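Local structure of translocator protein BipD (Burkholderia pseudomallei, 3NFT) at residues G37-P43 with H88-Q92; K46-A50 with V77-A81; R82-R86 with A141-E145; D136-Y140 with R204-L209; G146-Y150 with L191-Q195. The protein is required for epithelial cell invasion and survival inside host cells, and probably regulates secretion of the type III effectors BipB and BipC and their integration into the target membrane. The contacts are given in a common frame with arbitrary orientation. Numbering follows the deposited sequence.

Contact 1 of 5, residues G37-P43 with H88-Q92; sequences GVDRRVP and HARAQ
The imidazole of His88 lies beneath the ring of Pro43 in a CH-pi contact: Pro43 CG stands 4.0 Å from the centroid of the His88 ring, 26° off its normal. Here the turn leading into helix 41-56 packs on helix 76-103, within the N-terminal helical hairpin, which probably belongs to the N-terminal domain that acts as an intramolecular chaperone. Gly37 ends helix 30-35 in a Schellman motif with phi/psi 96/9; a CB there would jam against the preceding carbonyl, hence glycine. Val38 and Asp39 follow extended (-115/119 and -142/99), and Arg40 turns the chain into the helix that holds Pro43. Residues 88-92 are regular helix. The nearest CA atoms are those of Val38 and Ala91, 5.7 Å apart. Val38, buried with chi1 t, sets CG2 4.0 Å from Ala91 CB and CG1 4.2 Å from Gln92 CG; a small alanine lets the loop come this close, with Gly37 O 3.4 Å from Ala91 CB. His88, chi1 t, is buried against Val38, Arg40 and Pro43, its ring face turned to Pro43 CG. The guanidinium of Arg40 leads away to a salt bridge with Glu44. Asp39 points away from helix 76-103 and caps the turn: its OD2 accepts from Arg41 N at 3.1 Å, and its OD1 forms a salt bridge with Arg41 NH2 at 2.9 Å.

Contact 2 of 5, residues K46-A50 with V77-A81; sequences KLGAA and VFDDA
Lys46 opens helix 46-50 with its CB against helix 77-81, 3.7 Å from Ala81 CA; their CA atoms are 4.7 Å apart. Its chain runs mmtt past Asp80, a lysine's length letting NZ reach a water at 2.6 Å that donates to Asp80 OD2 at 2.5 Å. A second water donates to both Lys46 O and Val77 O, 2.8 Å each, filling the gap between the backbones. Leu47 starts off away from the other helix, but CD2 returns to 3.9 Å from Ala81 CB. Ala49 CB meets Val77 CG1 at 3.7 Å. Ala50 tucks CB over the face of Phe78, 4.3 Å from the ring centroid, a CH-pi contact; Phe78 has chi1 m. Small alanines at 49, 50 and 81 allow the near-antiparallel axes to approach to 8.1 Å, crossing at -155°, as in a tight helical hairpin. Leu47 continues onto Val269 and Tyr272 of helix 244-295, and Phe78 onto Phe151 and Ala155 of helix 121-160, so the N-terminal hairpin leans on both long helices.

Contact 3 of 5, residues R82-R86 with A141-E145; sequences RVAVR and ATIVE
Arg82 and Glu145 form a bidentate salt bridge: Arg82 NH2 donates to Glu145 OE1 at 2.7 Å, and Arg82 NE to Glu145 OE2 at 3.2 Å, with a weak bond from Arg82 NE to OE1 of Glu145 at 3.1 Å. The carboxylate lies at the guanidinium edge, reached with Arg82 chi1 m and Glu145 chi1 t, chi2 p. Arg86 adds a long, purely electrostatic link, its NE 3.9 Å from Glu145 OE2, completing a network of one acid and two bases. A water donates to Arg82 O (2.6 Å) and to Glu145 OE2 (2.5 Å). Inward, short apolar side chains meet: Val85, chi1 t, puts CG2 3.8 Å from Val144 CG1 and CG1 4.5 Å from Ala141 CB. Both segments are regular helix, antiparallel at 178° with axes 9.6 Å apart; Arg82 faces Glu145 and Val85 faces Ala141. Helix 76-103 thus lies along helix 121-160, part of a predicted coiled coil, consistent with the N-terminal domain's shielding role. Leu47 of helix 41-56 and Tyr272 of helix 244-295 close over Val85.

Contact 4 of 5, residues D136-Y140 with R204-L209; sequences DIDAY and RWRKEL
Two polar links join these helical segments. Arg204 NH2 donates to Asp136 OD1 at 3.0 Å, a salt bridge at the edge of the guanidinium, and Tyr140 OH donates a very short bond, 2.5 Å, to Glu208 OE2. The tyrosine gets there with chi1 at -108°, between wells, and Glu208 meets it with chi1 t; a carboxylate is a strong acceptor for a buried phenol. Helix 202-209 packs across helix 121-160 of the predicted coiled coil, their local axes 13.6 Å apart and crossing at -53°. So wide a gap needs large side chains: the nearest CA atoms, Ala139 and Trp205, are 9.6 Å apart. Among apolar contacts, Trp205, chi1 m, sends its six-membered ring between the helices, with CZ2 3.5 Å from Ala139 CB, where a small methyl admits the indole, and CH2 3.6 Å from Tyr140 CD1. The two rings are oblique, centroids 5.4 Å apart and planes at 57°. Towards the second subunit, Glu208 OE1 accepts from Gln118 N of that chain, whose Pro121 packs on Asp136.

Contact 5 of 5, residues G146-Y150 with L191-Q195; sequences GLTKY and LPTMQ
Leu191 begins 191-195 in a polyproline II-like conformation (phi/psi -57/136), with chi1 m and chi2 t placing CD2 3.5 Å from CD1 of Tyr150. Pro192, likewise at -62/146, is the wedge: its CG sits 3.5 Å from Gly146 O and 4.0 Å from Lys149 CG, and its CD 4.3 Å from Tyr150 CB. A compact, rigid apolar ring suits this space. Met194, in the strand, points back at the helix, its flexible thioether, chi1 m, laying SD 3.8 Å from Gly146 CA and 3.6 Å from Leu147 CD2. Gly146 explains the fit: a CB there would lie only 2.4 Å from that sulfur. The helix is regular, and the closest CA pairs are Gly146 with Pro192 at 5.7 Å and Tyr150 with Leu191 at 6.4 Å. Strand 193-195 is an outer strand of a three-stranded antiparallel sheet, bonded through Met194 to Val221 of strand 220-223, so this contact seats the sheet on helix 121-160, while Tyr150 also reaches Ile261 of helix 244-295 and Leu228 of helix 226-233.

How the contacts relate
From the N terminus, contact 1 joins the start of helix 41-56 to helix 76-103, and the shorter loop of contact 2 lies wholly within it, so the two fasten the same hairpin at points about 14 Å apart, centre to centre. Contact 3 leaves helix 76-103 inside the loop of contact 1 and closes on helix 121-160, crossing contact 1 and coupling the N-terminal hairpin to the long helices. Contact 4 opens on helix 121-160 before contact 3 closes, so these cross too; Ile143 touches Trp205 and Leu209 between them. Contact 5, enclosed by contact 4, attaches strand 193-195. Helix 121-160 thus carries hairpin, helix 202-209 and sheet.

Contact 1 of 5, residues G37-P43 with H88-Q92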
# COMPACT_ATOMS: atom_id res chain seq x y z
N GLY A 37 -22.93 -1.23 -9.06
CA GLY A 37 -23.25 0.11 -9.54
C GLY A 37 -22.21 0.74 -10.43
O GLY A 37 -22.34 1.91 -10.82
N VAL A 38 -21.19 -0.03 -10.82
CA VAL A 38 -20.08 0.49 -11.62
C VAL A 38 -20.04 -0.17 -13.01
O VAL A 38 -19.92 -1.38 -13.12
CB VAL A 38 -18.74 0.26 -10.88
CG1 VAL A 38 -17.54 0.76 -11.70
CG2 VAL A 38 -18.76 0.96 -9.51
N ASP A 39 -20.18 0.64 -14.07
CA ASP A 39 -20.13 0.16 -15.44
C ASP A 39 -19.39 1.17 -16.29
O ASP A 39 -19.96 2.17 -16.71
CB ASP A 39 -21.54 -0.07 -15.99
CG ASP A 39 -21.54 -0.72 -17.37
OD1 ASP A 39 -22.63 -1.08 -17.84
OD2 ASP A 39 -20.47 -0.85 -18.01
N ARG A 40 -18.11 0.90 -16.54
CA ARG A 40 -17.28 1.83 -17.29
C ARG A 40 -17.73 2.05 -18.71
O ARG A 40 -17.36 3.03 -19.33
CB ARG A 40 -15.82 1.37 -17.29
CG ARG A 40 -15.59 -0.02 -17.90
CD ARG A 40 -14.14 -0.44 -17.89
NE ARG A 40 -13.46 0.14 -19.03
CZ ARG A 40 -12.50 -0.42 -19.76
NH1 ARG A 40 -12.03 -1.65 -19.49
NH2 ARG A 40 -12.05 0.23 -20.81
N ARG A 41 -18.48 1.10 -19.27
CA ARG A 41 -18.95 1.23 -20.63
C ARG A 41 -19.85 2.47 -20.82
O ARG A 41 -19.92 3.03 -21.90
CB ARG A 41 -19.70 -0.05 -21.07
CG ARG A 41 -18.86 -1.35 -21.02
CD ARG A 41 -19.68 -2.64 -21.24
NE ARG A 41 -20.82 -2.63 -20.36
CZ ARG A 41 -21.86 -3.45 -20.47
NH1 ARG A 41 -21.86 -4.39 -21.41
NH2 ARG A 41 -22.88 -3.33 -19.64
N VAL A 42 -20.56 2.87 -19.76
CA VAL A 42 -21.46 3.99 -19.84
C VAL A 42 -20.74 5.33 -20.14
O VAL A 42 -21.00 5.93 -21.18
CB VAL A 42 -22.34 4.08 -18.59
CG1 VAL A 42 -23.19 5.32 -18.58
CG2 VAL A 42 -23.26 2.85 -18.48
N PRO A 43 -19.84 5.79 -19.24
CA PRO A 43 -19.13 7.01 -19.62
C PRO A 43 -18.26 6.88 -20.84
O PRO A 43 -18.19 7.82 -21.63
CB PRO A 43 -18.27 7.30 -18.39
CG PRO A 43 -18.06 5.98 -17.76
CD PRO A 43 -19.38 5.29 -17.94
N HIS A 88 -19.89 8.12 -12.89
CA HIS A 88 -19.02 6.95 -12.79
C HIS A 88 -18.01 7.13 -11.66
O HIS A 88 -17.74 6.20 -10.91
CB HIS A 88 -18.27 6.73 -14.10
CG HIS A 88 -17.61 5.40 -14.17
ND1 HIS A 88 -16.25 5.23 -14.33
CD2 HIS A 88 -18.13 4.16 -14.06
CE1 HIS A 88 -15.97 3.93 -14.33
NE2 HIS A 88 -17.10 3.26 -14.18
N ALA A 89 -17.44 8.32 -11.53
CA ALA A 89 -16.47 8.58 -10.48
C ALA A 89 -17.13 8.43 -9.10
O ALA A 89 -16.52 7.89 -8.15
CB ALA A 89 -15.89 9.99 -10.67
N ARG A 90 -18.37 8.90 -8.98
CA ARG A 90 -19.11 8.76 -7.71
C ARG A 90 -19.34 7.27 -7.38
O ARG A 90 -19.10 6.82 -6.26
CB ARG A 90 -20.44 9.51 -7.76
CG ARG A 90 -20.27 11.01 -7.78
CD ARG A 90 -21.59 11.73 -7.43
NE ARG A 90 -21.72 13.05 -8.08
CZ ARG A 90 -20.93 14.10 -7.86
NH1 ARG A 90 -19.90 14.04 -7.02
NH2 ARG A 90 -21.17 15.23 -8.51
N ALA A 91 -19.73 6.51 -8.40
CA ALA A 91 -19.98 5.09 -8.20
C ALA A 91 -18.70 4.35 -7.83
O ALA A 91 -18.69 3.47 -6.96
CB ALA A 91 -20.62 4.49 -9.45
N GLN A 92 -17.60 4.72 -8.47
CA GLN A 92 -16.32 4.11 -8.17
C GLN A 92 -15.89 4.41 -6.74
O GLN A 92 -15.43 3.52 -6.01
CB GLN A 92 -15.26 4.59 -9.13
CG GLN A 92 -15.35 4.09 -10.53
CD GLN A 92 -14.33 4.75 -11.45
OE1 GLN A 92 -14.15 5.96 -11.41
NE2 GLN A 92 -13.66 3.93 -12.31

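Contact 2 of 5, residues K46-A50 with V77-A81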
# COMPACT_ATOMS: atom_id res chain seq x y z
N LYS A 46 -20.54 7.31 -23.85
CA LYS A 46 -21.02 8.68 -23.99
C LYS A 46 -19.87 9.59 -24.52
O LYS A 46 -20.11 10.46 -25.36
CB LYS A 46 -21.55 9.21 -22.66
CG LYS A 46 -22.75 8.45 -22.11
CD LYS A 46 -23.97 8.58 -22.91
CE LYS A 46 -25.15 7.88 -22.20
NZ LYS A 46 -26.32 7.99 -23.08
N LEU A 47 -18.66 9.34 -24.06
CA LEU A 47 -17.50 10.04 -24.62
C LEU A 47 -17.29 9.74 -26.10
O LEU A 47 -17.06 10.63 -26.91
CB LEU A 47 -16.23 9.75 -23.83
CG LEU A 47 -16.20 10.38 -22.44
CD1 LEU A 47 -15.18 9.67 -21.53
CD2 LEU A 47 -15.88 11.88 -22.59
N GLY A 48 -17.46 8.47 -26.47
CA GLY A 48 -17.39 8.08 -27.87
C GLY A 48 -18.42 8.81 -28.72
O GLY A 48 -18.15 9.27 -29.82
N ALA A 49 -19.64 8.91 -28.20
CA ALA A 49 -20.71 9.66 -28.90
C ALA A 49 -20.35 11.13 -29.09
O ALA A 49 -20.64 11.72 -30.12
CB ALA A 49 -22.05 9.53 -28.18
N ALA A 50 -19.71 11.71 -28.07
CA ALA A 50 -19.29 13.11 -28.16
C ALA A 50 -18.21 13.28 -29.21
O ALA A 50 -18.23 14.21 -30.02
CB ALA A 50 -18.81 13.58 -26.80
N VAL A 77 -24.82 16.14 -26.42
CA VAL A 77 -24.07 14.90 -26.36
C VAL A 77 -22.85 15.04 -25.45
O VAL A 77 -22.43 14.12 -24.75
CB VAL A 77 -23.68 14.47 -27.80
CG1 VAL A 77 -22.96 13.13 -27.81
CG2 VAL A 77 -24.93 14.46 -28.73
N PHE A 78 -22.24 16.20 -25.49
CA PHE A 78 -21.12 16.46 -24.63
C PHE A 78 -21.52 16.58 -23.17
O PHE A 78 -20.79 16.12 -22.29
CB PHE A 78 -20.40 17.76 -25.07
CG PHE A 78 -19.86 17.74 -26.48
CD1 PHE A 78 -20.72 17.95 -27.57
CD2 PHE A 78 -18.51 17.45 -26.76
CE1 PHE A 78 -20.27 17.90 -28.86
CE2 PHE A 78 -18.06 17.42 -28.07
CZ PHE A 78 -18.93 17.64 -29.13
N ASP A 79 -22.67 17.22 -22.90
CA ASP A 79 -23.23 17.25 -21.56
C ASP A 79 -23.47 15.85 -21.02
O ASP A 79 -23.11 15.55 -19.89
CB ASP A 79 -24.53 18.04 -21.52
CG ASP A 79 -24.36 19.48 -21.96
OD1 ASP A 79 -23.47 20.19 -21.41
OD2 ASP A 79 -25.12 19.90 -22.88
N ASP A 80 -24.02 14.98 -21.85
CA ASP A 80 -24.33 13.62 -21.43
C ASP A 80 -23.02 12.94 -21.02
O ASP A 80 -22.98 12.18 -20.05
CB ASP A 80 -24.92 12.81 -22.60
CG ASP A 80 -26.36 13.20 -22.99
OD1 ASP A 80 -27.07 13.82 -22.20
OD2 ASP A 80 -26.78 12.82 -24.12
N ALA A 81 -21.94 13.17 -21.78
CA ALA A 81 -20.64 12.55 -21.44
C ALA A 81 -20.11 13.09 -20.10
O ALA A 81 -19.63 12.34 -19.27
CB ALA A 81 -19.64 12.76 -22.52
O HOH W 1 -22.73 11.35 -25.03
O HOH W 2 -26.83 10.29 -24.13

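Contact 3 of 5, residues R82-R86 with A141-E145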
# COMPACT_ATOMS: atom_id res chain seq x y z
N ARG A 82 -20.17 14.41 -19.91
CA ARG A 82 -19.70 15.00 -18.67
C ARG A 82 -20.49 14.44 -17.47
O ARG A 82 -19.90 14.12 -16.43
CB ARG A 82 -19.83 16.51 -18.75
CG ARG A 82 -18.84 17.09 -19.74
CD ARG A 82 -19.14 18.55 -20.06
NE ARG A 82 -19.17 19.32 -18.82
CZ ARG A 82 -19.78 20.48 -18.65
NH1 ARG A 82 -20.43 21.07 -19.65
NH2 ARG A 82 -19.71 21.07 -17.46
N VAL A 83 -21.80 14.34 -17.61
CA VAL A 83 -22.65 13.78 -16.55
C VAL A 83 -22.28 12.32 -16.22
O VAL A 83 -22.17 11.93 -15.04
CB VAL A 83 -24.13 13.88 -16.94
CG1 VAL A 83 -24.98 13.04 -15.98
CG2 VAL A 83 -24.57 15.35 -16.93
N ALA A 84 -22.02 11.54 -17.26
CA ALA A 84 -21.70 10.14 -17.08
C ALA A 84 -20.33 9.97 -16.43
O ALA A 84 -20.14 9.08 -15.61
CB ALA A 84 -21.77 9.40 -18.41
N VAL A 85 -19.36 10.84 -16.76
CA VAL A 85 -18.04 10.73 -16.19
C VAL A 85 -18.12 11.05 -14.69
O VAL A 85 -17.53 10.35 -13.87
CB VAL A 85 -17.06 11.68 -16.88
CG1 VAL A 85 -15.80 11.79 -16.10
CG2 VAL A 85 -16.75 11.19 -18.33
N ARG A 86 -18.86 12.10 -14.35
CA ARG A 86 -19.11 12.46 -12.94
C ARG A 86 -19.78 11.32 -12.19
O ARG A 86 -19.35 10.94 -11.10
CB ARG A 86 -19.98 13.71 -12.84
CG ARG A 86 -19.26 14.99 -13.18
CD ARG A 86 -20.02 16.24 -12.64
NE ARG A 86 -20.30 17.22 -13.70
CZ ARG A 86 -21.42 17.27 -14.43
NH1 ARG A 86 -22.40 16.40 -14.24
NH2 ARG A 86 -21.56 18.22 -15.36
N ALA A 141 -11.52 12.16 -13.27
CA ALA A 141 -12.81 12.76 -13.44
C ALA A 141 -12.67 14.26 -13.70
O ALA A 141 -13.35 14.82 -14.56
CB ALA A 141 -13.69 12.51 -12.19
N THR A 142 -11.81 14.94 -12.94
CA THR A 142 -11.65 16.38 -13.10
C THR A 142 -11.03 16.69 -14.46
O THR A 142 -11.47 17.59 -15.16
CB THR A 142 -10.73 16.94 -12.00
OG1 THR A 142 -11.32 16.66 -10.73
CG2 THR A 142 -10.58 18.44 -12.18
N ILE A 143 -10.01 15.93 -14.84
CA ILE A 143 -9.34 16.16 -16.11
C ILE A 143 -10.28 15.89 -17.28
O ILE A 143 -10.38 16.67 -18.21
CB ILE A 143 -8.11 15.26 -16.25
CG1 ILE A 143 -7.08 15.60 -15.18
CG2 ILE A 143 -7.49 15.37 -17.65
CD1 ILE A 143 -6.04 14.54 -15.00
N VAL A 144 -10.97 14.74 -17.23
CA VAL A 144 -11.89 14.44 -18.33
C VAL A 144 -13.06 15.41 -18.42
O VAL A 144 -13.44 15.78 -19.52
CB VAL A 144 -12.32 12.97 -18.29
CG1 VAL A 144 -13.42 12.71 -19.32
CG2 VAL A 144 -11.10 12.10 -18.54
N GLU A 145 -13.62 15.84 -17.28
CA GLU A 145 -14.67 16.88 -17.26
C GLU A 145 -14.19 18.15 -17.95
O GLU A 145 -14.86 18.69 -18.80
CB GLU A 145 -15.06 17.26 -15.82
CG GLU A 145 -15.76 18.67 -15.62
CD GLU A 145 -17.16 18.73 -16.15
OE1 GLU A 145 -17.78 19.82 -16.12
OE2 GLU A 145 -17.65 17.68 -16.59
O HOH W 3 -17.63 15.23 -16.08

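Contact 4 of 5, residues D136-Y140 with R204-L209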
# COMPACT_ATOMS: atom_id res chain seq x y z
N ASP A 136 -6.84 8.85 -7.87
CA ASP A 136 -6.82 8.68 -9.33
C ASP A 136 -8.21 8.84 -9.94
O ASP A 136 -8.36 9.45 -11.00
CB ASP A 136 -6.24 7.33 -9.72
CG ASP A 136 -4.73 7.27 -9.57
OD1 ASP A 136 -4.08 8.33 -9.54
OD2 ASP A 136 -4.20 6.16 -9.47
N ILE A 137 -9.23 8.30 -9.27
CA ILE A 137 -10.60 8.52 -9.73
C ILE A 137 -10.95 9.98 -9.85
O ILE A 137 -11.51 10.43 -10.85
CB ILE A 137 -11.64 7.89 -8.77
CG1 ILE A 137 -11.60 6.37 -8.88
CG2 ILE A 137 -13.06 8.46 -9.02
CD1 ILE A 137 -12.24 5.70 -7.64
N ASP A 138 -10.66 10.70 -8.77
CA ASP A 138 -10.95 12.13 -8.72
C ASP A 138 -10.18 12.90 -9.76
O ASP A 138 -10.74 13.78 -10.44
CB ASP A 138 -10.58 12.67 -7.33
CG ASP A 138 -11.59 12.34 -6.25
OD1 ASP A 138 -11.29 12.66 -5.08
OD2 ASP A 138 -12.67 11.78 -6.54
N ALA A 139 -8.87 12.64 -9.87
CA ALA A 139 -8.03 13.32 -10.83
C ALA A 139 -8.57 13.12 -12.24
O ALA A 139 -8.72 14.07 -13.01
CB ALA A 139 -6.59 12.78 -10.78
N TYR A 140 -8.84 11.88 -12.59
CA TYR A 140 -9.26 11.62 -13.95
C TYR A 140 -10.62 12.20 -14.25
O TYR A 140 -10.85 12.67 -15.36
CB TYR A 140 -9.21 10.13 -14.30
CG TYR A 140 -8.07 9.85 -15.24
CD1 TYR A 140 -6.92 9.22 -14.82
CD2 TYR A 140 -8.15 10.27 -16.55
CE1 TYR A 140 -5.88 8.99 -15.72
CE2 TYR A 140 -7.13 10.06 -17.43
CZ TYR A 140 -6.00 9.42 -17.01
OH TYR A 140 -5.01 9.26 -17.94
N ARG A 204 4.66 12.58 -13.10
CA ARG A 204 3.87 11.46 -13.61
C ARG A 204 2.68 11.95 -14.43
O ARG A 204 2.44 11.46 -15.53
CB ARG A 204 3.39 10.57 -12.47
CG ARG A 204 2.84 9.20 -12.92
CD ARG A 204 1.35 9.22 -13.23
NE ARG A 204 0.52 8.93 -12.06
CZ ARG A 204 -0.81 8.82 -12.09
NH1 ARG A 204 -1.48 8.99 -13.23
NH2 ARG A 204 -1.47 8.56 -10.96
N TRP A 205 1.94 12.92 -13.90
CA TRP A 205 0.78 13.45 -14.61
C TRP A 205 1.16 14.19 -15.89
O TRP A 205 0.45 14.09 -16.89
CB TRP A 205 -0.09 14.30 -13.70
CG TRP A 205 -0.93 13.46 -12.77
CD1 TRP A 205 -0.67 13.17 -11.47
CD2 TRP A 205 -2.11 12.74 -13.11
NE1 TRP A 205 -1.63 12.35 -10.95
CE2 TRP A 205 -2.54 12.08 -11.94
CE3 TRP A 205 -2.87 12.62 -14.27
CZ2 TRP A 205 -3.68 11.29 -11.92
CZ3 TRP A 205 -4.02 11.83 -14.23
CH2 TRP A 205 -4.40 11.18 -13.07
N ARG A 206 2.28 14.91 -15.90
CA ARG A 206 2.75 15.51 -17.14
C ARG A 206 3.02 14.44 -18.19
O ARG A 206 2.62 14.60 -19.35
CB ARG A 206 4.04 16.34 -16.92
CG ARG A 206 3.80 17.62 -16.19
CD ARG A 206 5.09 18.46 -16.09
NE ARG A 206 4.89 19.71 -15.37
CZ ARG A 206 5.69 20.19 -14.40
NH1 ARG A 206 6.76 19.51 -14.00
NH2 ARG A 206 5.39 21.34 -13.82
N LYS A 207 3.68 13.35 -17.81
CA LYS A 207 3.93 12.26 -18.77
C LYS A 207 2.63 11.61 -19.23
O LYS A 207 2.47 11.35 -20.42
CB LYS A 207 4.84 11.19 -18.19
CG LYS A 207 6.28 11.62 -18.01
CD LYS A 207 7.15 10.46 -17.55
CE LYS A 207 8.59 10.89 -17.26
NZ LYS A 207 9.39 9.75 -16.70
N GLU A 208 1.73 11.39 -18.29
CA GLU A 208 0.46 10.71 -18.57
C GLU A 208 -0.39 11.52 -19.55
O GLU A 208 -0.99 10.96 -20.49
CB GLU A 208 -0.30 10.49 -17.26
CG GLU A 208 -1.72 9.93 -17.44
CD GLU A 208 -1.81 8.42 -17.40
OE1 GLU A 208 -0.80 7.71 -17.13
OE2 GLU A 208 -2.95 7.94 -17.64
N LEU A 209 -0.48 12.83 -19.35
CA LEU A 209 -1.42 13.64 -20.11
C LEU A 209 -0.89 14.16 -21.44
O LEU A 209 -1.67 14.39 -22.37
CB LEU A 209 -1.97 14.78 -19.27
CG LEU A 209 -2.73 14.33 -18.00
CD1 LEU A 209 -3.28 15.51 -17.25
CD2 LEU A 209 -3.91 13.35 -18.33

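Contact 5 of 5, residues G146-Y150 with L191-Q195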
# COMPACT_ATOMS: atom_id res chain seq x y z
N GLY A 146 -13.01 18.60 -17.57
CA GLY A 146 -12.48 19.85 -18.12
C GLY A 146 -12.16 19.74 -19.60
O GLY A 146 -12.48 20.63 -20.40
N LEU A 147 -11.52 18.66 -19.98
CA LEU A 147 -11.19 18.48 -21.38
C LEU A 147 -12.46 18.32 -22.22
O LEU A 147 -12.51 18.76 -23.36
CB LEU A 147 -10.21 17.34 -21.58
CG LEU A 147 -8.71 17.73 -21.50
CD1 LEU A 147 -8.25 18.53 -22.71
CD2 LEU A 147 -8.37 18.51 -20.23
N THR A 148 -13.48 17.68 -21.67
CA THR A 148 -14.72 17.52 -22.42
C THR A 148 -15.45 18.86 -22.53
O THR A 148 -16.06 19.16 -23.55
CB THR A 148 -15.62 16.43 -21.82
OG1 THR A 148 -14.88 15.19 -21.78
CG2 THR A 148 -16.90 16.25 -22.65
N LYS A 149 -15.38 19.68 -21.48
CA LYS A 149 -15.91 21.03 -21.60
C LYS A 149 -15.22 21.84 -22.69
O LYS A 149 -15.85 22.56 -23.48
CB LYS A 149 -15.81 21.73 -20.25
CG LYS A 149 -16.26 23.15 -20.30
CD LYS A 149 -17.74 23.34 -20.57
CE LYS A 149 -18.15 24.75 -20.12
NZ LYS A 149 -19.43 25.18 -20.71
N TYR A 150 -13.89 21.76 -22.72
CA TYR A 150 -13.11 22.35 -23.81
C TYR A 150 -13.57 21.88 -25.18
O TYR A 150 -13.82 22.65 -26.09
CB TYR A 150 -11.66 22.03 -23.60
CG TYR A 150 -10.73 22.10 -24.81
CD1 TYR A 150 -10.52 23.29 -25.51
CD2 TYR A 150 -10.02 20.99 -25.21
CE1 TYR A 150 -9.64 23.33 -26.56
CE2 TYR A 150 -9.14 21.03 -26.27
CZ TYR A 150 -8.95 22.21 -26.96
OH TYR A 150 -8.05 22.26 -27.99
N LEU A 191 -10.89 29.04 -21.41
CA LEU A 191 -10.53 27.64 -21.29
C LEU A 191 -10.59 27.17 -19.83
O LEU A 191 -10.13 27.87 -18.92
CB LEU A 191 -9.15 27.36 -21.89
CG LEU A 191 -9.08 27.49 -23.41
CD1 LEU A 191 -7.63 27.46 -23.89
CD2 LEU A 191 -9.93 26.39 -24.10
N PRO A 192 -11.17 25.99 -19.59
CA PRO A 192 -11.24 25.43 -18.24
C PRO A 192 -9.87 25.17 -17.67
O PRO A 192 -8.95 24.84 -18.39
CB PRO A 192 -11.96 24.09 -18.44
CG PRO A 192 -12.36 24.04 -19.78
CD PRO A 192 -11.70 25.07 -20.60
N THR A 193 -9.72 25.33 -16.37
CA THR A 193 -8.52 24.88 -15.68
C THR A 193 -8.94 23.83 -14.67
O THR A 193 -10.09 23.77 -14.25
CB THR A 193 -7.81 26.04 -14.99
OG1 THR A 193 -8.64 26.53 -13.94
CG2 THR A 193 -7.52 27.14 -15.98
N MET A 194 -8.00 22.96 -14.32
CA MET A 194 -8.30 21.85 -13.45
C MET A 194 -7.22 21.79 -12.38
O MET A 194 -6.08 22.14 -12.62
CB MET A 194 -8.31 20.56 -14.27
CG MET A 194 -9.44 20.50 -15.32
SD MET A 194 -8.89 19.86 -16.92
CE MET A 194 -8.19 21.34 -17.63
N GLN A 195 -7.61 21.36 -11.19
CA GLN A 195 -6.67 21.22 -10.09
C GLN A 195 -6.55 19.74 -9.78
O GLN A 195 -7.55 19.09 -9.48
CB GLN A 195 -7.17 21.98 -8.86
CG GLN A 195 -6.34 21.76 -7.62
CD GLN A 195 -4.94 22.31 -7.76
OE1 GLN A 195 -4.77 23.50 -8.05
NE2 GLN A 195 -3.93 21.45 -7.58